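Local coordinates for PF04016 domain protein (Desulfitobacterium hafniense, PDB 3L5O), which is of unknown function but combines enolase-like and Rossmann-like folds around a putative active site with a possible role in heavy-metal chelation, at residues A[35-47]-A[50-62]. Numbering follows the deposited sequence.
With IMD (imidazole), chain E.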
ATOM      1  N   PHE A  35      17.022  -9.895   8.061  1.00 41.30           N
ATOM      2  CA  PHE A  35      16.724  -8.476   7.870  1.00 42.34           C
ATOM      3  C   PHE A  35      16.358  -7.803   9.180  1.00 43.58           C
ATOM      4  O   PHE A  35      15.418  -8.249   9.861  1.00 43.93           O
ATOM      5  CB  PHE A  35      15.579  -8.289   6.874  1.00 41.54           C
ATOM      6  CG  PHE A  35      15.955  -8.608   5.459  1.00 39.63           C
ATOM      7  CD1 PHE A  35      16.133  -9.934   5.052  1.00 48.50           C
ATOM      8  CD2 PHE A  35      16.161  -7.600   4.539  1.00 44.57           C
ATOM      9  CE1 PHE A  35      16.505 -10.240   3.758  1.00 43.13           C
ATOM     10  CE2 PHE A  35      16.534  -7.902   3.241  1.00 44.65           C
ATOM     11  CZ  PHE A  35      16.710  -9.232   2.855  1.00 43.85           C
ATOM     12  N   LEU A  36      17.050  -6.701   9.499  1.00 41.82           N
ATOM     13  CA  LEU A  36      16.777  -5.927  10.721  1.00 40.67           C
ATOM     14  C   LEU A  36      16.194  -4.582  10.433  1.00 41.11           C
ATOM     15  O   LEU A  36      16.324  -4.081   9.310  1.00 40.83           O
ATOM     16  CB  LEU A  36      18.068  -5.737  11.535  1.00 43.75           C
ATOM     17  CG  LEU A  36      18.932  -6.972  11.759  1.00 41.34           C
ATOM     18  CD1 LEU A  36      20.220  -6.590  12.468  1.00 48.60           C
ATOM     19  CD2 LEU A  36      18.179  -8.018  12.572  1.00 42.39           C
ATOM     20  N   VAL A  37      15.482  -4.029  11.426  1.00 40.04           N
ATOM     21  CA  VAL A  37      15.024  -2.634  11.412  1.00 39.25           C
ATOM     22  C   VAL A  37      16.260  -1.813  11.730  1.00 40.46           C
ATOM     23  O   VAL A  37      16.712  -1.795  12.880  1.00 39.78           O
ATOM     24  CB  VAL A  37      13.938  -2.375  12.506  1.00 41.90           C
ATOM     25  CG1 VAL A  37      13.473  -0.923  12.511  1.00 39.03           C
ATOM     26  CG2 VAL A  37      12.730  -3.302  12.324  1.00 40.18           C
ATOM     27  N   ASP A  38      16.869  -1.204  10.715  1.00 39.61           N
ATOM     28  CA  ASP A  38      18.103  -0.416  10.933  1.00 44.86           C
ATOM     29  C   ASP A  38      17.845   1.076  11.194  1.00 45.17           C
ATOM     30  O   ASP A  38      18.690   1.779  11.753  1.00 44.79           O
ATOM     31  CB  ASP A  38      19.078  -0.613   9.766  1.00 42.51           C
ATOM     32  CG  ASP A  38      19.553  -2.040   9.675  1.00 45.31           C
ATOM     33  OD1 ASP A  38      19.947  -2.591  10.735  1.00 39.84           O
ATOM     34  OD2 ASP A  38      19.522  -2.703   8.624  1.00 44.23           O
ATOM     35  N   GLU A  39      16.679   1.532  10.776  1.00 45.86           N
ATOM     36  CA  GLU A  39      16.291   2.935  10.902  1.00 46.39           C
ATOM     37  C   GLU A  39      14.780   2.996  10.828  1.00 44.15           C
ATOM     38  O   GLU A  39      14.174   2.252  10.072  1.00 41.83           O
ATOM     39  CB  GLU A  39      16.934   3.758   9.777  1.00 47.65           C
ATOM     40  CG  GLU A  39      17.477   5.121  10.194  1.00 52.86           C
ATOM     41  CD  GLU A  39      17.807   6.040   9.004  1.00 53.91           C
ATOM     42  OE1 GLU A  39      18.138   5.537   7.896  1.00 56.41           O
ATOM     43  OE2 GLU A  39      17.720   7.282   9.179  1.00 62.24           O
ATOM     44  N   LEU A  40      14.170   3.911  11.575  1.00 44.29           N
ATOM     45  CA  LEU A  40      12.723   4.007  11.657  1.00 45.91           C
ATOM     46  C   LEU A  40      12.308   5.423  12.049  1.00 46.51           C
ATOM     47  O   LEU A  40      12.748   5.935  13.071  1.00 43.34           O
ATOM     48  CB  LEU A  40      12.168   3.007  12.679  1.00 45.28           C
ATOM     49  CG  LEU A  40      10.709   3.182  13.127  1.00 46.95           C
ATOM     50  CD1 LEU A  40       9.704   3.163  11.996  1.00 55.03           C
ATOM     51  CD2 LEU A  40      10.375   2.084  14.113  1.00 50.39           C
ATOM     52  N   VAL A  41      11.477   6.043  11.217  1.00 47.30           N
ATOM     53  CA  VAL A  41      10.886   7.344  11.531  1.00 48.57           C
ATOM     54  C   VAL A  41       9.373   7.286  11.343  1.00 51.83           C
ATOM     55  O   VAL A  41       8.873   6.723  10.365  1.00 51.64           O
ATOM     56  CB  VAL A  41      11.479   8.478  10.669  1.00 47.05           C
ATOM     57  CG1 VAL A  41      10.722   9.790  10.914  1.00 50.06           C
ATOM     58  CG2 VAL A  41      12.956   8.654  10.966  1.00 47.21           C
ATOM     59  N   CYS A  42       8.670   7.884  12.305  1.00 55.65           N
ATOM     60  CA  CYS A  42       7.218   7.977  12.302  0.50 56.94           C
ATOM     61  C   CYS A  42       6.856   9.444  12.078  1.00 58.26           C
ATOM     62  O   CYS A  42       6.988  10.265  12.993  1.00 57.94           O
ATOM     63  CB  CYS A  42       6.672   7.471  13.645  0.50 57.25           C
ATOM     64  SG  CYS A  42       5.042   6.693  13.595  0.50 58.25           S
ATOM     65  N   GLY A  43       6.431   9.763  10.861  1.00 59.16           N
ATOM     66  CA  GLY A  43       6.023  11.117  10.506  1.00 58.62           C
ATOM     67  C   GLY A  43       4.527  11.272  10.579  1.00 59.94           C
ATOM     68  O   GLY A  43       3.821  10.314  10.913  1.00 59.46           O
ATOM     69  N   THR A  44       4.053  12.473  10.244  1.00 59.94           N
ATOM     70  CA  THR A  44       2.632  12.822  10.310  1.00 62.21           C
ATOM     71  C   THR A  44       1.764  12.058   9.308  1.00 62.01           C
ATOM     72  O   THR A  44       0.608  11.713   9.613  1.00 63.32           O
ATOM     73  CB  THR A  44       2.460  14.325  10.036  1.00 61.30           C
ATOM     74  OG1 THR A  44       3.113  15.078  11.064  1.00 64.10           O
ATOM     75  CG2 THR A  44       0.988  14.751  10.118  1.00 67.61           C
ATOM     76  N   THR A  45       2.318  11.828   8.117  1.00 60.19           N
ATOM     77  CA  THR A  45       1.594  11.166   7.024  1.00 60.47           C
ATOM     78  C   THR A  45       2.137   9.795   6.627  1.00 58.32           C
ATOM     79  O   THR A  45       1.434   9.030   5.959  1.00 55.23           O
ATOM     80  CB  THR A  45       1.584  12.074   5.787  1.00 61.38           C
ATOM     81  OG1 THR A  45       2.931  12.336   5.360  1.00 71.67           O
ATOM     82  CG2 THR A  45       1.023  13.449   6.136  1.00 63.05           C
ATOM     83  N   HIS A  46       3.381   9.482   7.000  1.00 55.29           N
ATOM     84  CA  HIS A  46       3.913   8.142   6.783  1.00 54.41           C
ATOM     85  C   HIS A  46       4.826   7.727   7.921  1.00 51.91           C
ATOM     86  O   HIS A  46       5.377   8.561   8.627  1.00 51.15           O
ATOM     87  CB  HIS A  46       4.728   8.022   5.484  1.00 54.51           C
ATOM     88  CG  HIS A  46       3.923   8.128   4.221  1.00 62.52           C
ATOM     89  ND1 HIS A  46       3.890   9.280   3.463  1.00 64.06           N
ATOM     90  CD2 HIS A  46       3.157   7.222   3.567  1.00 61.44           C
ATOM     91  CE1 HIS A  46       3.130   9.080   2.402  1.00 65.30           C
ATOM     92  NE2 HIS A  46       2.675   7.840   2.441  1.00 68.23           N
ATOM     93  N   SER A  47       4.960   6.411   8.065  1.00 48.90           N
ATOM     94  CA  SER A  47       6.033   5.769   8.805  1.00 48.73           C
ATOM     95  C   SER A  47       7.006   5.191   7.775  1.00 47.80           C
ATOM     96  O   SER A  47       6.594   4.798   6.690  1.00 48.73           O
ATOM     97  CB  SER A  47       5.473   4.653   9.683  1.00 48.49           C
ATOM     98  OG  SER A  47       4.778   5.187  10.807  1.00 52.14           O
ATOM     99  N   ARG A  50      14.097   1.570   7.171  1.00 42.47           N
ATOM    100  CA  ARG A  50      15.212   1.030   6.396  1.00 41.99           C
ATOM    101  C   ARG A  50      15.685  -0.274   6.994  1.00 41.97           C
ATOM    102  O   ARG A  50      15.867  -0.357   8.196  1.00 39.78           O
ATOM    103  CB  ARG A  50      16.403   1.980   6.427  1.00 39.83           C
ATOM    104  CG  ARG A  50      17.529   1.535   5.505  1.00 41.50           C
ATOM    105  CD  ARG A  50      18.626   2.586   5.297  1.00 44.35           C
ATOM    106  NE  ARG A  50      19.358   2.907   6.534  1.00 42.24           N
ATOM    107  CZ  ARG A  50      20.259   2.141   7.118  1.00 46.99           C
ATOM    108  NH1 ARG A  50      20.575   0.955   6.615  1.00 50.15           N
ATOM    109  NH2 ARG A  50      20.853   2.555   8.235  1.00 42.41           N
ATOM    110  N   SER A  51      15.882  -1.283   6.145  1.00 42.04           N
ATOM    111  CA  SER A  51      16.614  -2.502   6.489  1.00 40.19           C
ATOM    112  C   SER A  51      17.662  -2.664   5.402  1.00 40.72           C
ATOM    113  O   SER A  51      17.290  -2.895   4.252  1.00 41.28           O
ATOM    114  CB  SER A  51      15.700  -3.744   6.480  1.00 40.49           C
ATOM    115  OG  SER A  51      16.433  -4.938   6.786  1.00 41.69           O
ATOM    116  N   GLY A  52      18.949  -2.561   5.772  1.00 36.01           N
ATOM    117  CA  GLY A  52      20.030  -2.437   4.806  1.00 39.84           C
ATOM    118  C   GLY A  52      19.863  -1.330   3.772  1.00 41.90           C
ATOM    119  O   GLY A  52      19.746  -0.155   4.114  1.00 40.76           O
ATOM    120  N   ASN A  53      19.852  -1.722   2.500  1.00 43.51           N
ATOM    121  CA  ASN A  53      19.607  -0.822   1.358  1.00 44.68           C
ATOM    122  C   ASN A  53      18.110  -0.618   0.984  1.00 43.01           C
ATOM    123  O   ASN A  53      17.783   0.141   0.060  1.00 43.45           O
ATOM    124  CB  ASN A  53      20.420  -1.381   0.168  1.00 47.09           C
ATOM    125  CG  ASN A  53      20.181  -0.649  -1.135  1.00 52.34           C
ATOM    126  OD1 ASN A  53      20.382   0.563  -1.233  1.00 57.48           O
ATOM    127  ND2 ASN A  53      19.792  -1.402  -2.168  1.00 59.07           N
ATOM    128  N   GLY A  54      17.199  -1.262   1.705  1.00 41.76           N
ATOM    129  CA  GLY A  54      15.792  -1.253   1.351  1.00 41.92           C
ATOM    130  C   GLY A  54      14.986  -0.346   2.258  1.00 42.65           C
ATOM    131  O   GLY A  54      15.171  -0.332   3.481  1.00 42.78           O
ATOM    132  N   VAL A  55      14.067   0.399   1.664  1.00 41.60           N
ATOM    133  CA  VAL A  55      13.215   1.318   2.402  1.00 40.81           C
ATOM    134  C   VAL A  55      11.734   1.047   2.091  1.00 42.48           C
ATOM    135  O   VAL A  55      11.327   1.045   0.929  1.00 40.57           O
ATOM    136  CB  VAL A  55      13.562   2.794   2.059  1.00 39.81           C
ATOM    137  CG1 VAL A  55      12.536   3.757   2.691  1.00 37.72           C
ATOM    138  CG2 VAL A  55      14.958   3.110   2.517  1.00 43.95           C
ATOM    139  N   GLY A  56      10.951   0.832   3.147  1.00 42.41           N
ATOM    140  CA  GLY A  56       9.515   0.691   3.048  1.00 44.27           C
ATOM    141  C   GLY A  56       8.751   1.778   3.776  1.00 45.33           C
ATOM    142  O   GLY A  56       9.260   2.418   4.735  1.00 44.75           O
ATOM    143  N   LEU A  57       7.526   1.990   3.294  1.00 43.84           N
ATOM    144  CA  LEU A  57       6.630   3.064   3.732  1.00 44.96           C
ATOM    145  C   LEU A  57       5.269   2.486   4.136  1.00 44.24           C
ATOM    146  O   LEU A  57       4.827   1.441   3.597  1.00 44.34           O
ATOM    147  CB  LEU A  57       6.395   4.066   2.601  1.00 46.48           C
ATOM    148  CG  LEU A  57       7.559   4.900   2.091  1.00 46.43           C
ATOM    149  CD1 LEU A  57       7.259   5.410   0.692  1.00 50.50           C
ATOM    150  CD2 LEU A  57       7.834   6.065   3.042  1.00 49.10           C
ATOM    151  N   GLY A  58       4.652   3.116   5.130  1.00 42.99           N
ATOM    152  CA  GLY A  58       3.259   2.851   5.467  1.00 46.70           C
ATOM    153  C   GLY A  58       2.526   4.152   5.792  1.00 48.51           C
ATOM    154  O   GLY A  58       3.156   5.056   6.342  1.00 49.40           O
ATOM    155  N   PRO A  59       1.241   4.293   5.420  1.00 49.13           N
ATOM    156  CA  PRO A  59       0.505   5.551   5.647  1.00 51.95           C
ATOM    157  C   PRO A  59      -0.079   5.744   7.057  1.00 57.03           C
ATOM    158  O   PRO A  59      -0.610   4.776   7.632  1.00 58.87           O
ATOM    159  CB  PRO A  59      -0.636   5.476   4.621  1.00 51.96           C
ATOM    160  CG  PRO A  59      -0.925   4.014   4.499  1.00 49.00           C
ATOM    161  CD  PRO A  59       0.411   3.301   4.714  1.00 51.34           C
ATOM    162  N   ASN A  60       0.009   6.981   7.558  1.00 61.13           N
ATOM    163  CA  ASN A  60      -0.577   7.430   8.833  1.00 67.65           C
ATOM    164  C   ASN A  60      -1.727   8.390   8.578  1.00 72.14           C
ATOM    165  O   ASN A  60      -1.924   8.807   7.454  1.00 72.62           O
ATOM    166  CB  ASN A  60       0.472   8.192   9.655  1.00 66.83           C
ATOM    167  CG  ASN A  60       1.546   7.290  10.196  1.00 70.54           C
ATOM    168  OD1 ASN A  60       1.325   6.099  10.342  1.00 74.01           O
ATOM    169  ND2 ASN A  60       2.714   7.852  10.509  1.00 71.04           N
ATOM    170  N   ARG A  61      -2.487   8.730   9.618  1.00 79.28           N
ATOM    171  CA  ARG A  61      -3.453   9.842   9.547  1.00 84.39           C
ATOM    172  C   ARG A  61      -2.968  10.982  10.452  1.00 87.39           C
ATOM    173  O   ARG A  61      -2.214  10.735  11.394  1.00 88.25           O
ATOM    174  CB  ARG A  61      -4.858   9.427  10.015  1.00 85.04           C
ATOM    175  CG  ARG A  61      -5.364   8.041   9.632  1.00 87.68           C
ATOM    176  CD  ARG A  61      -6.290   7.455  10.717  1.00 95.72           C
ATOM    177  NE  ARG A  61      -7.044   6.262  10.316  1.00 99.52           N
ATOM    178  CZ  ARG A  61      -8.202   6.260   9.634  1.00101.77           C
ATOM    179  NH1 ARG A  61      -8.781   7.401   9.240  1.00101.05           N
ATOM    180  NH2 ARG A  61      -8.786   5.098   9.337  1.00 96.97           N
ATOM    181  N   PRO A  62      -3.404  12.219  10.193  1.00 91.02           N
ATOM    182  CA  PRO A  62      -3.202  13.321  11.154  1.00 92.65           C
ATOM    183  C   PRO A  62      -4.065  13.157  12.421  1.00 94.21           C
ATOM    184  O   PRO A  62      -3.707  13.681  13.483  1.00 93.87           O
ATOM    185  CB  PRO A  62      -3.623  14.569  10.364  1.00 93.11           C
ATOM    186  CG  PRO A  62      -4.583  14.068   9.334  1.00 93.45           C
ATOM    187  CD  PRO A  62      -4.123  12.666   8.986  1.00 92.00           C
TER
HETATM  188  N1  IMD E 304      -5.464   3.527   7.480  1.00 68.26           N
HETATM  189  C2  IMD E 304      -4.333   4.114   7.007  1.00 69.48           C
HETATM  190  N3  IMD E 304      -3.785   4.858   7.994  1.00 70.71           N
HETATM  191  C4  IMD E 304      -4.564   4.741   9.097  1.00 69.88           C
HETATM  192  C5  IMD E 304      -5.621   3.903   8.768  1.00 67.14           C
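The contact spans both hairpins of a three-stranded antiparallel meander, which share strand 46-51. The segments pair directly in two places, E39 with R50 in the first hairpin and H46 and S47 with P59 and G58 in the second, while the intervening V48 and I49 pair with V41 and G56. In the first, D38 and E39 both face R50 in a classic beta bulge: the amides of both residues donate to R50 O, D38 N at 2.8 Å and E39 N on a longer, more bent bond. R50 N returns a bond to E39 O. On the sheet face shared by E39 and R50, the R50 chain, bent at chi3 (64°), brings its guanidinium over D38 CB, which lies against one face, while E39 OE1 meets R50 NE at the edge in a salt bridge of 3.2 Å, through its anti lone pair. NH1 is also bonded to G52 O in the guanidinium plane, so bonds to NE and NH1 fix the rotation of the group. D38 OD2 receives G52 N of the type II' turn at 2.9 Å in an almost straight bond (176°). S51 OG, turned anti to its own N (chi1 179°), donates to L36 O at 2.7 Å and borders the edge of the F35 ring.

In the second, S47 and G58 exchange two backbone bonds, and N60 N reaches T45 O from above the carbonyl plane. The N60 amide points into the loop 43-45 that joins strands 39-42 and 46-51: N60 ND2 gives a 2.7 Å bond to G43 O, nearly in the amide plane, and a weak one to S47 OG. S95 bonds both N60 OD1 and S47 OG. A bound imidazole, probably from crystallisation, makes a weak bond to P59 O.

Helix 91-105, which supplies S95, packs on C42, S47 and P59; F248 of helix 244-251 touches E39, and L79 of helix 79-83 meets F35 and S51, so three helices border the meander.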